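Local structure of S-adenosylmethionine tRNA ribosyltransferase (Rhodococcus sp., 2NS0) at residues E60-G65 / R78-R83; E48-L53 / V68-A73; E10-L15 / S28-A33. The protein is of unknown function, but has a fold of winged-helix type that would be consistent with binding nucleic acid. All blocks are in the same frame, centred on the assembly; numbering follows the deposited sequence.

In the fold
The three contacts lie in the sheet, between a loop and a helix, and between two helices. Contact 1 pairs strand 59-63 with strand 78-81. Contact 2 sets the loop after strand 66-67 against helix 43-55. Contact 3 packs helix 5-18 on helix 27-34. Contacts 1 and 2 have centres about 10 Å apart. Val61 packs on Pro70, and Val61 O lies 2.8 Å from Val68 N, a probable hydrogen bond. Contact 3 is about 15 Å from contact 1 and about 14 Å from contact 2, centre to centre. Ile12 bridges the three, meeting Ile79, Ala49, Ala50 and Leu53. The Trp81 side chain of contact 1 is about 3 Å from a glycerol, probably from the crystallisation liquor.

Contact 1 (E60-G65 / R78-R83); sequences EVTQKG and RIRWTR
Four backbone hydrogen bonds join Glu60 to Arg80 and Thr62 to Arg78. Each of these two antiparallel pairs is hydrogen-bonded in both directions. The longest is Arg80 N to Glu60 O, at 3.0 Å. Between them, Val61 faces Ile79 in a non-hydrogen-bonded pair. Here the CA-H of Val61 leans on the carbonyl of Arg78, with Val61 CA 3.3 Å from Arg78 O.

Glu60 and Arg80 form a salt bridge on the sheet face that also carries Thr62 and Arg78. Arg80 NE and NH2 both donate to Glu60 OE1. Arg80 NE lies 2.9 Å from Glu60 OE1. OE1 is near the guanidinium plane, but both nitrogens reach it from the same face of the carboxylate, well out of the carboxylate plane. The two flat groups are turned 49° apart. Arg80 CG sits between its own backbone N and carbonyl carbon (chi1 71°), and from there the extended chain brings NE beside Glu60 OE1.

These strands belong to the small antiparallel sheet of a winged-helix fold. Val61 and Ile79 point to the other face, where Ile79 touches Ile12 and Leu16 of helix 5-18.

Van der Waals contacts accompany the bridge. Thr62 CG2 lies over one guanidinium face, toward the rim, 3.5 Å from Arg80 NH1. Separately, Glu60 CG touches Thr82 OG1, which is hydrogen-bonded to Gly57 O.

Three waters extend the polar network. One donates to Glu60 OE1 and accepts from Arg83 N. A second joins Thr62 OG1 to Arg80 NH1. The third accepts from Arg80 NH1 and donates to Gly65 O.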
ATOM      1  N   GLU A  60       5.162  -5.092  -4.310  1.00 17.77           N
ATOM      2  CA  GLU A  60       5.301  -6.136  -3.293  1.00 18.99           C
ATOM      3  C   GLU A  60       5.081  -5.539  -1.912  1.00 19.47           C
ATOM      4  O   GLU A  60       5.423  -4.363  -1.638  1.00 20.03           O
ATOM      5  CB  GLU A  60       6.702  -6.763  -3.307  1.00 19.26           C
ATOM      6  CG  GLU A  60       7.003  -7.568  -4.555  1.00 21.05           C
ATOM      7  CD  GLU A  60       8.461  -7.870  -4.702  1.00 22.28           C
ATOM      8  OE1 GLU A  60       9.291  -6.933  -4.549  1.00 26.91           O
ATOM      9  OE2 GLU A  60       8.776  -9.057  -4.938  1.00 23.61           O
ATOM     10  N   VAL A  61       4.563  -6.367  -1.023  1.00 18.94           N
ATOM     11  CA  VAL A  61       4.373  -5.949   0.351  1.00 19.44           C
ATOM     12  C   VAL A  61       5.377  -6.782   1.152  1.00 20.13           C
ATOM     13  O   VAL A  61       5.531  -8.002   0.891  1.00 20.23           O
ATOM     14  CB  VAL A  61       2.916  -6.266   0.831  1.00 19.42           C
ATOM     15  CG1 VAL A  61       2.769  -6.003   2.340  1.00 20.46           C
ATOM     16  CG2 VAL A  61       1.838  -5.527  -0.024  1.00 17.47           C
ATOM     17  N   THR A  62       6.073  -6.135   2.094  1.00 20.18           N
ATOM     18  CA  THR A  62       7.054  -6.808   2.938  1.00 20.14           C
ATOM     19  C   THR A  62       6.775  -6.563   4.411  1.00 19.81           C
ATOM     20  O   THR A  62       6.176  -5.567   4.798  1.00 20.43           O
ATOM     21  CB  THR A  62       8.539  -6.403   2.629  1.00 19.66           C
ATOM     22  OG1 THR A  62       8.756  -5.043   3.004  1.00 22.34           O
ATOM     23  CG2 THR A  62       8.898  -6.596   1.113  1.00 22.29           C
ATOM     24  N   GLN A  63       7.214  -7.506   5.225  1.00 19.39           N
ATOM     25  CA  GLN A  63       7.174  -7.381   6.666  1.00 18.81           C
ATOM     26  C   GLN A  63       8.447  -8.018   7.199  1.00 17.97           C
ATOM     27  O   GLN A  63       8.765  -9.159   6.893  1.00 16.31           O
ATOM     28  CB  GLN A  63       5.957  -8.088   7.230  1.00 18.16           C
ATOM     29  CG  GLN A  63       5.795  -7.745   8.672  1.00 21.76           C
ATOM     30  CD  GLN A  63       4.551  -8.332   9.244  1.00 23.23           C
ATOM     31  OE1 GLN A  63       3.625  -7.601   9.572  1.00 28.13           O
ATOM     32  NE2 GLN A  63       4.514  -9.648   9.385  1.00 20.34           N
ATOM     33  N   LYS A  64       9.181  -7.251   7.985  1.00 18.44           N
ATOM     34  CA  LYS A  64      10.476  -7.658   8.449  1.00 18.68           C
ATOM     35  C   LYS A  64      11.396  -8.175   7.341  1.00 18.69           C
ATOM     36  O   LYS A  64      12.148  -9.139   7.540  1.00 18.06           O
ATOM     37  CB  LYS A  64      10.305  -8.683   9.584  1.00 20.01           C
ATOM     38  CG  LYS A  64       9.481  -8.075  10.698  1.00 18.19           C
ATOM     39  CD  LYS A  64       9.180  -9.013  11.733  1.00 18.62           C
ATOM     40  CE  LYS A  64       8.213  -8.358  12.636  1.00 20.11           C
ATOM     41  NZ  LYS A  64       7.935  -9.271  13.707  1.00 24.85           N
ATOM     42  N   GLY A  65      11.360  -7.498   6.199  1.00 18.63           N
ATOM     43  CA  GLY A  65      12.207  -7.843   5.062  1.00 20.11           C
ATOM     44  C   GLY A  65      11.684  -8.940   4.102  1.00 20.52           C
ATOM     45  O   GLY A  65      12.199  -9.083   2.955  1.00 21.67           O
ATOM     46  N   ARG A  78       5.437  -2.892   4.801  1.00 17.35           N
ATOM     47  CA  ARG A  78       5.968  -1.900   3.845  1.00 17.42           C
ATOM     48  C   ARG A  78       5.416  -2.187   2.459  1.00 17.34           C
ATOM     49  O   ARG A  78       5.152  -3.338   2.139  1.00 16.20           O
ATOM     50  CB  ARG A  78       7.501  -1.984   3.788  1.00 18.11           C
ATOM     51  CG  ARG A  78       8.232  -1.723   5.109  1.00 17.26           C
ATOM     52  CD  ARG A  78       7.813  -0.386   5.742  1.00 17.40           C
ATOM     53  NE  ARG A  78       8.113   0.799   4.915  1.00 13.52           N
ATOM     54  CZ  ARG A  78       7.845   2.041   5.318  1.00 14.47           C
ATOM     55  NH1 ARG A  78       7.285   2.243   6.498  1.00 15.21           N
ATOM     56  NH2 ARG A  78       8.128   3.091   4.568  1.00 16.52           N
ATOM     57  N   ILE A  79       5.235  -1.149   1.633  1.00 17.81           N
ATOM     58  CA  ILE A  79       4.797  -1.347   0.223  1.00 17.49           C
ATOM     59  C   ILE A  79       5.821  -0.756  -0.729  1.00 18.02           C
ATOM     60  O   ILE A  79       6.202   0.387  -0.552  1.00 18.23           O
ATOM     61  CB  ILE A  79       3.396  -0.694  -0.060  1.00 17.52           C
ATOM     62  CG1 ILE A  79       2.364  -1.130   0.998  1.00 18.52           C
ATOM     63  CG2 ILE A  79       2.910  -0.997  -1.468  1.00 17.20           C
ATOM     64  CD1 ILE A  79       1.077  -0.181   1.074  1.00 18.94           C
ATOM     65  N   ARG A  80       6.268  -1.537  -1.716  1.00 17.09           N
ATOM     66  CA  ARG A  80       7.314  -1.130  -2.666  1.00 17.66           C
ATOM     67  C   ARG A  80       6.917  -1.550  -4.087  1.00 17.71           C
ATOM     68  O   ARG A  80       6.161  -2.526  -4.285  1.00 18.07           O
ATOM     69  CB  ARG A  80       8.687  -1.784  -2.303  1.00 16.55           C
ATOM     70  CG  ARG A  80       8.743  -3.303  -2.564  1.00 15.73           C
ATOM     71  CD  ARG A  80       9.847  -3.964  -1.766  1.00 19.51           C
ATOM     72  NE  ARG A  80      10.106  -5.328  -2.233  1.00 20.27           N
ATOM     73  CZ  ARG A  80      11.015  -6.165  -1.731  1.00 21.23           C
ATOM     74  NH1 ARG A  80      11.822  -5.834  -0.690  1.00 15.87           N
ATOM     75  NH2 ARG A  80      11.121  -7.349  -2.304  1.00 18.25           N
ATOM     76  N   TRP A  81       7.402  -0.812  -5.077  1.00 18.88           N
ATOM     77  CA  TRP A  81       7.355  -1.279  -6.466  1.00 18.55           C
ATOM     78  C   TRP A  81       8.073  -2.624  -6.549  1.00 20.04           C
ATOM     79  O   TRP A  81       9.137  -2.822  -5.944  1.00 19.68           O
ATOM     80  CB  TRP A  81       8.104  -0.292  -7.351  1.00 19.60           C
ATOM     81  CG  TRP A  81       7.436   1.045  -7.604  1.00 17.44           C
ATOM     82  CD1 TRP A  81       8.019   2.283  -7.499  1.00 18.04           C
ATOM     83  CD2 TRP A  81       6.075   1.272  -8.020  1.00 18.06           C
ATOM     84  NE1 TRP A  81       7.125   3.247  -7.843  1.00 16.88           N
ATOM     85  CE2 TRP A  81       5.917   2.662  -8.159  1.00 17.15           C
ATOM     86  CE3 TRP A  81       4.984   0.422  -8.313  1.00 15.66           C
ATOM     87  CZ2 TRP A  81       4.697   3.256  -8.590  1.00 19.93           C
ATOM     88  CZ3 TRP A  81       3.781   0.992  -8.724  1.00 19.68           C
ATOM     89  CH2 TRP A  81       3.643   2.409  -8.857  1.00 18.64           C
ATOM     90  N   THR A  82       7.509  -3.561  -7.293  1.00 20.22           N
ATOM     91  CA  THR A  82       8.258  -4.740  -7.712  1.00 21.58           C
ATOM     92  C   THR A  82       9.447  -4.288  -8.585  1.00 23.58           C
ATOM     93  O   THR A  82       9.309  -3.404  -9.458  1.00 23.13           O
ATOM     94  CB  THR A  82       7.358  -5.677  -8.516  1.00 21.00           C
ATOM     95  OG1 THR A  82       6.222  -5.994  -7.722  1.00 19.09           O
ATOM     96  CG2 THR A  82       8.047  -6.986  -8.872  1.00 21.36           C
ATOM     97  N   ARG A  83      10.618  -4.876  -8.344  1.00 25.32           N
ATOM     98  CA  ARG A  83      11.787  -4.562  -9.171  1.00 27.44           C
ATOM     99  C   ARG A  83      12.475  -5.771  -9.807  1.00 28.93           C
ATOM    100  O   ARG A  83      13.638  -5.703 -10.197  1.00 29.38           O
ATOM    101  CB  ARG A  83      12.791  -3.695  -8.389  1.00 28.56           C
ATOM    102  CG  ARG A  83      12.314  -2.229  -8.214  1.00 28.27           C
ATOM    103  CD  ARG A  83      13.476  -1.329  -7.766  1.00 27.41           C
ATOM    104  NE  ARG A  83      14.538  -1.283  -8.758  1.00 24.80           N
ATOM    105  CZ  ARG A  83      14.543  -0.442  -9.788  1.00 28.16           C
ATOM    106  NH1 ARG A  83      13.529   0.420  -9.952  1.00 24.18           N
ATOM    107  NH2 ARG A  83      15.544  -0.473 -10.674  1.00 27.89           N
TER
HETATM  108  O   HOH W   1      11.371  -6.298  -6.249  1.00 21.54           O
HETATM  109  O   HOH W   2      10.958  -3.927   1.772  1.00 18.93           O
HETATM  110  O   HOH W   3      13.173  -7.165   1.535  1.00 19.34           O

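Contact 2 (E48-L53 / V68-A73)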
ATOM      1  N   GLU A  48      -6.219  -4.085   1.422  1.00 16.59           N
ATOM      2  CA  GLU A  48      -6.879  -4.790   0.321  1.00 16.76           C
ATOM      3  C   GLU A  48      -6.370  -4.279  -1.012  1.00 15.90           C
ATOM      4  O   GLU A  48      -6.062  -5.065  -1.899  1.00 16.33           O
ATOM      5  CB  GLU A  48      -8.410  -4.690   0.389  1.00 15.49           C
ATOM      6  CG  GLU A  48      -9.024  -5.412   1.562  1.00 19.46           C
ATOM      7  CD  GLU A  48      -8.935  -6.913   1.430  1.00 23.49           C
ATOM      8  OE1 GLU A  48      -8.911  -7.439   0.284  1.00 25.52           O
ATOM      9  OE2 GLU A  48      -8.900  -7.584   2.480  1.00 29.36           O
ATOM     10  N   ALA A  49      -6.261  -2.957  -1.132  1.00 15.92           N
ATOM     11  CA  ALA A  49      -5.707  -2.330  -2.337  1.00 16.21           C
ATOM     12  C   ALA A  49      -4.283  -2.777  -2.655  1.00 17.06           C
ATOM     13  O   ALA A  49      -3.991  -3.177  -3.809  1.00 19.14           O
ATOM     14  CB  ALA A  49      -5.801  -0.794  -2.243  1.00 14.62           C
ATOM     15  N   ALA A  50      -3.391  -2.685  -1.666  1.00 17.39           N
ATOM     16  CA  ALA A  50      -2.031  -3.220  -1.784  1.00 17.94           C
ATOM     17  C   ALA A  50      -2.067  -4.710  -2.220  1.00 18.36           C
ATOM     18  O   ALA A  50      -1.268  -5.145  -3.031  1.00 18.01           O
ATOM     19  CB  ALA A  50      -1.282  -3.026  -0.441  1.00 18.04           C
ATOM     20  N   GLY A  51      -3.018  -5.482  -1.689  1.00 18.39           N
ATOM     21  CA  GLY A  51      -3.138  -6.932  -2.039  1.00 17.64           C
ATOM     22  C   GLY A  51      -3.481  -7.116  -3.518  1.00 17.65           C
ATOM     23  O   GLY A  51      -2.893  -7.951  -4.217  1.00 17.84           O
ATOM     24  N   ARG A  52      -4.425  -6.321  -4.002  1.00 17.68           N
ATOM     25  CA  ARG A  52      -4.740  -6.327  -5.422  1.00 18.67           C
ATOM     26  C   ARG A  52      -3.553  -5.930  -6.325  1.00 18.16           C
ATOM     27  O   ARG A  52      -3.315  -6.571  -7.344  1.00 17.85           O
ATOM     28  CB  ARG A  52      -5.987  -5.465  -5.712  1.00 19.00           C
ATOM     29  CG  ARG A  52      -7.283  -6.091  -5.180  1.00 19.47           C
ATOM     30  CD  ARG A  52      -8.552  -5.291  -5.611  1.00 20.15           C
ATOM     31  NE  ARG A  52      -8.451  -3.879  -5.248  1.00 20.71           N
ATOM     32  CZ  ARG A  52      -8.860  -3.352  -4.091  1.00 21.55           C
ATOM     33  NH1 ARG A  52      -9.447  -4.100  -3.156  1.00 17.95           N
ATOM     34  NH2 ARG A  52      -8.696  -2.053  -3.877  1.00 18.92           N
ATOM     35  N   LEU A  53      -2.812  -4.882  -5.961  1.00 17.98           N
ATOM     36  CA  LEU A  53      -1.655  -4.474  -6.747  1.00 17.80           C
ATOM     37  C   LEU A  53      -0.501  -5.471  -6.661  1.00 17.26           C
ATOM     38  O   LEU A  53       0.273  -5.620  -7.602  1.00 16.91           O
ATOM     39  CB  LEU A  53      -1.182  -3.069  -6.334  1.00 17.49           C
ATOM     40  CG  LEU A  53      -2.175  -1.966  -6.690  1.00 18.99           C
ATOM     41  CD1 LEU A  53      -1.565  -0.601  -6.282  1.00 21.23           C
ATOM     42  CD2 LEU A  53      -2.538  -1.986  -8.128  1.00 18.23           C
ATOM     43  N   VAL A  68       5.254 -10.621   1.922  1.00 16.73           N
ATOM     44  CA  VAL A  68       4.039 -11.152   2.578  1.00 17.08           C
ATOM     45  C   VAL A  68       2.753 -10.686   1.820  1.00 17.57           C
ATOM     46  O   VAL A  68       2.789  -9.746   1.015  1.00 16.32           O
ATOM     47  CB  VAL A  68       3.925 -10.698   4.113  1.00 17.96           C
ATOM     48  CG1 VAL A  68       5.089 -11.223   5.008  1.00 15.44           C
ATOM     49  CG2 VAL A  68       3.773  -9.143   4.219  1.00 12.94           C
ATOM     50  N   ASP A  69       1.619 -11.326   2.132  1.00 16.53           N
ATOM     51  CA  ASP A  69       0.317 -10.896   1.683  1.00 16.40           C
ATOM     52  C   ASP A  69      -0.184  -9.931   2.753  1.00 16.36           C
ATOM     53  O   ASP A  69      -0.328 -10.333   3.926  1.00 16.62           O
ATOM     54  CB  ASP A  69      -0.601 -12.131   1.634  1.00 17.04           C
ATOM     55  CG  ASP A  69      -2.018 -11.820   1.125  1.00 18.50           C
ATOM     56  OD1 ASP A  69      -2.452 -10.670   1.100  1.00 17.30           O
ATOM     57  OD2 ASP A  69      -2.723 -12.774   0.804  1.00 22.42           O
ATOM     58  N   PRO A  70      -0.476  -8.665   2.367  1.00 16.06           N
ATOM     59  CA  PRO A  70      -0.960  -7.625   3.302  1.00 16.95           C
ATOM     60  C   PRO A  70      -2.321  -7.963   3.902  1.00 18.07           C
ATOM     61  O   PRO A  70      -2.689  -7.431   4.953  1.00 18.36           O
ATOM     62  CB  PRO A  70      -1.149  -6.401   2.391  1.00 15.72           C
ATOM     63  CG  PRO A  70      -1.409  -6.971   1.073  1.00 15.69           C
ATOM     64  CD  PRO A  70      -0.416  -8.116   0.997  1.00 15.35           C
ATOM     65  N   ARG A  71      -3.063  -8.830   3.220  1.00 19.62           N
ATOM     66  CA  ARG A  71      -4.394  -9.233   3.691  1.00 20.99           C
ATOM     67  C   ARG A  71      -4.300 -10.200   4.864  1.00 21.23           C
ATOM     68  O   ARG A  71      -5.240 -10.291   5.655  1.00 22.33           O
ATOM     69  CB  ARG A  71      -5.252  -9.786   2.528  1.00 20.17           C
ATOM     70  CG  ARG A  71      -5.700  -8.686   1.549  1.00 23.21           C
ATOM     71  CD  ARG A  71      -5.915  -9.227   0.144  1.00 23.27           C
ATOM     72  NE  ARG A  71      -4.680  -9.824  -0.389  1.00 26.31           N
ATOM     73  CZ  ARG A  71      -4.475 -10.074  -1.677  1.00 27.57           C
ATOM     74  NH1 ARG A  71      -5.409  -9.792  -2.582  1.00 26.83           N
ATOM     75  NH2 ARG A  71      -3.336 -10.612  -2.062  1.00 27.24           N
ATOM     76  N   SER A  72      -3.161 -10.887   4.984  1.00 22.03           N
ATOM     77  CA  SER A  72      -2.894 -11.910   6.041  1.00 21.72           C
ATOM     78  C   SER A  72      -1.985 -11.465   7.179  1.00 20.92           C
ATOM     79  O   SER A  72      -2.101 -11.964   8.291  1.00 20.65           O
ATOM     80  CB  SER A  72      -2.218 -13.121   5.431  1.00 21.06           C
ATOM     81  OG  SER A  72      -3.122 -13.747   4.567  1.00 27.61           O
ATOM     82  N   ALA A  73      -1.061 -10.564   6.862  1.00 20.03           N
ATOM     83  CA  ALA A  73       0.037 -10.120   7.746  1.00 20.56           C
ATOM     84  C   ALA A  73      -0.486  -9.306   8.921  1.00 20.91           C
ATOM     85  O   ALA A  73      -1.345  -8.463   8.764  1.00 20.35           O
ATOM     86  CB  ALA A  73       1.100  -9.280   6.953  1.00 20.58           C
TER
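Gly51 CA sits over the centre of one face of the Arg71 guanidinium. Gly51 CA is 3.4 Å from Arg71 CZ. With Arg71 placed as it is, a CB on residue 51 would clash with Arg71 NE, which favours glycine. Beside it, Pro70 CG rests 3.5 Å from Gly51 N and also touches Ala50 CB. Glu48 crosses Arg71 at about a right angle. Its carboxylate lies by the aliphatic part, with Glu48 OE1 3.5 Å from Arg71 CD, and the two charged ends do not touch.

Asp69 OD1 takes three N-H groups of Arg71. The backbone N closes an Asx turn. NE and NH2 grip OD1 side-on in a salt bridge, with Arg71 NE 2.8 Å from Asp69 OD1. The bend at chi3 (-60°) carries NE to this oxygen. Arg71 NH1 forms a salt bridge with Asp55 of helix 43-55. An alanine in place of Arg71 would probably leave Asp69 and Asp55 without their shared counter-charge and uncover Gly51. Segment 68-73 is in the loop between strands 66-67 and 78-81. With two aspartates as partners, the guanidinium charge is likely to be well balanced, and it fastens this loop to helix 43-55.

Contact 3 (E10-L15 / S28-A33)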
ATOM      1  N   GLU A  10      -4.706   4.199  -6.894  1.00 19.87           N
ATOM      2  CA  GLU A  10      -4.050   5.350  -7.544  1.00 20.38           C
ATOM      3  C   GLU A  10      -3.194   6.092  -6.555  1.00 19.81           C
ATOM      4  O   GLU A  10      -2.140   6.578  -6.896  1.00 20.00           O
ATOM      5  CB  GLU A  10      -5.108   6.295  -8.147  1.00 20.69           C
ATOM      6  CG  GLU A  10      -4.656   7.771  -8.344  1.00 23.39           C
ATOM      7  CD  GLU A  10      -3.504   7.961  -9.335  1.00 27.95           C
ATOM      8  OE1 GLU A  10      -3.047   6.958  -9.925  1.00 31.47           O
ATOM      9  OE2 GLU A  10      -3.047   9.132  -9.534  1.00 29.97           O
ATOM     10  N   CYS A  11      -3.636   6.147  -5.301  1.00 20.48           N
ATOM     11  CA  CYS A  11      -2.852   6.785  -4.247  1.00 19.94           C
ATOM     12  C   CYS A  11      -1.580   5.993  -3.914  1.00 19.67           C
ATOM     13  O   CYS A  11      -0.525   6.606  -3.763  1.00 20.50           O
ATOM     14  CB  CYS A  11      -3.695   7.008  -2.997  1.00 19.83           C
ATOM     15  SG  CYS A  11      -2.755   7.830  -1.703  1.00 22.94           S
ATOM     16  N   ILE A  12      -1.671   4.661  -3.785  1.00 19.10           N
ATOM     17  CA  ILE A  12      -0.467   3.804  -3.639  1.00 18.10           C
ATOM     18  C   ILE A  12       0.527   4.098  -4.763  1.00 19.09           C
ATOM     19  O   ILE A  12       1.734   4.329  -4.506  1.00 18.73           O
ATOM     20  CB  ILE A  12      -0.805   2.286  -3.598  1.00 18.93           C
ATOM     21  CG1 ILE A  12      -1.533   1.925  -2.306  1.00 17.69           C
ATOM     22  CG2 ILE A  12       0.496   1.402  -3.666  1.00 19.34           C
ATOM     23  CD1 ILE A  12      -2.317   0.597  -2.353  1.00 17.17           C
ATOM     24  N   ARG A  13       0.037   4.122  -6.006  1.00 18.59           N
ATOM     25  CA  ARG A  13       0.926   4.368  -7.180  1.00 19.53           C
ATOM     26  C   ARG A  13       1.532   5.751  -7.113  1.00 19.27           C
ATOM     27  O   ARG A  13       2.704   5.920  -7.351  1.00 21.07           O
ATOM     28  CB  ARG A  13       0.207   4.198  -8.519  1.00 18.34           C
ATOM     29  CG  ARG A  13      -0.160   2.758  -8.800  1.00 19.83           C
ATOM     30  CD  ARG A  13      -0.750   2.633 -10.183  1.00 22.55           C
ATOM     31  NE  ARG A  13      -1.290   1.310 -10.443  1.00 20.59           N
ATOM     32  CZ  ARG A  13      -2.567   1.053 -10.688  1.00 24.79           C
ATOM     33  NH1 ARG A  13      -3.452   2.028 -10.655  1.00 29.39           N
ATOM     34  NH2 ARG A  13      -2.970  -0.186 -10.960  1.00 23.86           N
ATOM     35  N   ALA A  14       0.723   6.730  -6.773  1.00 19.63           N
ATOM     36  CA  ALA A  14       1.156   8.111  -6.738  1.00 20.39           C
ATOM     37  C   ALA A  14       2.222   8.294  -5.676  1.00 21.06           C
ATOM     38  O   ALA A  14       3.212   8.995  -5.923  1.00 20.98           O
ATOM     39  CB  ALA A  14      -0.019   9.029  -6.447  1.00 20.66           C
ATOM     40  N   LEU A  15       2.009   7.723  -4.480  1.00 20.31           N
ATOM     41  CA  LEU A  15       3.006   7.878  -3.410  1.00 20.47           C
ATOM     42  C   LEU A  15       4.295   7.127  -3.757  1.00 20.27           C
ATOM     43  O   LEU A  15       5.363   7.668  -3.598  1.00 21.05           O
ATOM     44  CB  LEU A  15       2.482   7.426  -2.056  1.00 19.23           C
ATOM     45  CG  LEU A  15       1.321   8.243  -1.462  1.00 21.33           C
ATOM     46  CD1 LEU A  15       0.765   7.587  -0.227  1.00 20.08           C
ATOM     47  CD2 LEU A  15       1.729   9.656  -1.178  1.00 23.11           C
ATOM     48  N   SER A  28      -0.444   3.629   6.417  1.00 17.63           N
ATOM     49  CA  SER A  28      -0.842   4.938   6.935  1.00 17.33           C
ATOM     50  C   SER A  28      -0.470   6.110   6.014  1.00 17.88           C
ATOM     51  O   SER A  28      -1.161   7.112   6.030  1.00 17.09           O
ATOM     52  CB  SER A  28      -0.392   5.171   8.400  1.00 18.11           C
ATOM     53  OG  SER A  28       1.003   5.489   8.541  1.00 18.11           O
ATOM     54  N   ASP A  29       0.594   5.990   5.217  1.00 17.59           N
ATOM     55  CA  ASP A  29       0.952   7.037   4.248  1.00 18.82           C
ATOM     56  C   ASP A  29      -0.187   7.199   3.218  1.00 19.10           C
ATOM     57  O   ASP A  29      -0.532   8.318   2.839  1.00 19.34           O
ATOM     58  CB  ASP A  29       2.225   6.670   3.457  1.00 17.99           C
ATOM     59  CG  ASP A  29       3.522   6.766   4.282  1.00 17.75           C
ATOM     60  OD1 ASP A  29       3.615   7.516   5.286  1.00 15.64           O
ATOM     61  OD2 ASP A  29       4.481   6.090   3.888  1.00 17.94           O
ATOM     62  N   VAL A  30      -0.723   6.075   2.730  1.00 19.59           N
ATOM     63  CA  VAL A  30      -1.878   6.065   1.825  1.00 19.05           C
ATOM     64  C   VAL A  30      -3.135   6.617   2.530  1.00 18.89           C
ATOM     65  O   VAL A  30      -3.784   7.516   2.028  1.00 19.21           O
ATOM     66  CB  VAL A  30      -2.156   4.608   1.282  1.00 19.29           C
ATOM     67  CG1 VAL A  30      -3.183   4.622   0.103  1.00 21.79           C
ATOM     68  CG2 VAL A  30      -0.885   3.930   0.863  1.00 18.65           C
ATOM     69  N   ALA A  31      -3.509   6.052   3.680  1.00 18.68           N
ATOM     70  CA  ALA A  31      -4.714   6.483   4.391  1.00 18.27           C
ATOM     71  C   ALA A  31      -4.683   7.992   4.681  1.00 18.54           C
ATOM     72  O   ALA A  31      -5.700   8.644   4.513  1.00 18.46           O
ATOM     73  CB  ALA A  31      -4.913   5.698   5.652  1.00 17.48           C
ATOM     74  N   ARG A  32      -3.525   8.531   5.075  1.00 18.91           N
ATOM     75  CA  ARG A  32      -3.390   9.943   5.421  1.00 19.68           C
ATOM     76  C   ARG A  32      -3.489  10.771   4.149  1.00 19.29           C
ATOM     77  O   ARG A  32      -3.988  11.874   4.168  1.00 18.64           O
ATOM     78  CB  ARG A  32      -2.054  10.277   6.112  1.00 20.31           C
ATOM     79  CG  ARG A  32      -1.929   9.956   7.640  1.00 22.31           C
ATOM     80  CD  ARG A  32      -0.541  10.438   8.316  1.00 20.88           C
ATOM     81  NE  ARG A  32      -0.449  10.011   9.728  1.00 25.24           N
ATOM     82  CZ  ARG A  32      -1.008  10.653  10.776  1.00 31.04           C
ATOM     83  NH1 ARG A  32      -1.701  11.805  10.646  1.00 30.75           N
ATOM     84  NH2 ARG A  32      -0.859  10.165  11.996  1.00 32.78           N
ATOM     85  N   ALA A  33      -2.975  10.259   3.045  1.00 19.82           N
ATOM     86  CA  ALA A  33      -3.020  11.043   1.807  1.00 19.80           C
ATOM     87  C   ALA A  33      -4.459  11.166   1.328  1.00 20.03           C
ATOM     88  O   ALA A  33      -4.823  12.213   0.885  1.00 20.01           O
ATOM     89  CB  ALA A  33      -2.137  10.439   0.719  1.00 19.73           C
TER
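Asp29 and Leu15 open the contact between helix 27-34 and helix 5-18. Leu15 CD1 presses on the helix backbone, 3.4 Å from Asp29 O, and also meets Asp29 CB. The carboxylate of Asp29 is occupied otherwise, as its OD2 accepts a hydrogen bond from Cys26 N.

Val30 comes next and is the central residue. Val30 CA is 6.1 Å from Ile12 CA, the nearest CA pair of the two segments. The two methyls face mainly different partners. Val30 CG1, anti to the backbone N (chi1 -168°), meets Cys11 SG at 3.7 Å. Val30 CG2 touches Ile12 CG1 at 3.8 Å and Leu15 CD1 at 4.2 Å. Val30 thus meets three residues of helix 5-18. It also touches Val46 of helix 43-55, so it takes part in the packing of all three helices.

Ala33, one turn on from Asp29, points toward helix 5-18. Ala33 CB lies 3.6 Å from Cys11 SG and also reaches Leu15 CD1.

The side-chain contacts are van der Waals ones, with Leu15 also resting on the backbone polar atoms Asp29 O and Val30 N. The axes of segments 10-15 and 28-33 approach to 9.5 Å, with an angle of 112° between them. Such a first helix packed across a short second one, with helix 43-55 following as the third, is the three-helix core of helix-turn-helix and winged-helix domains.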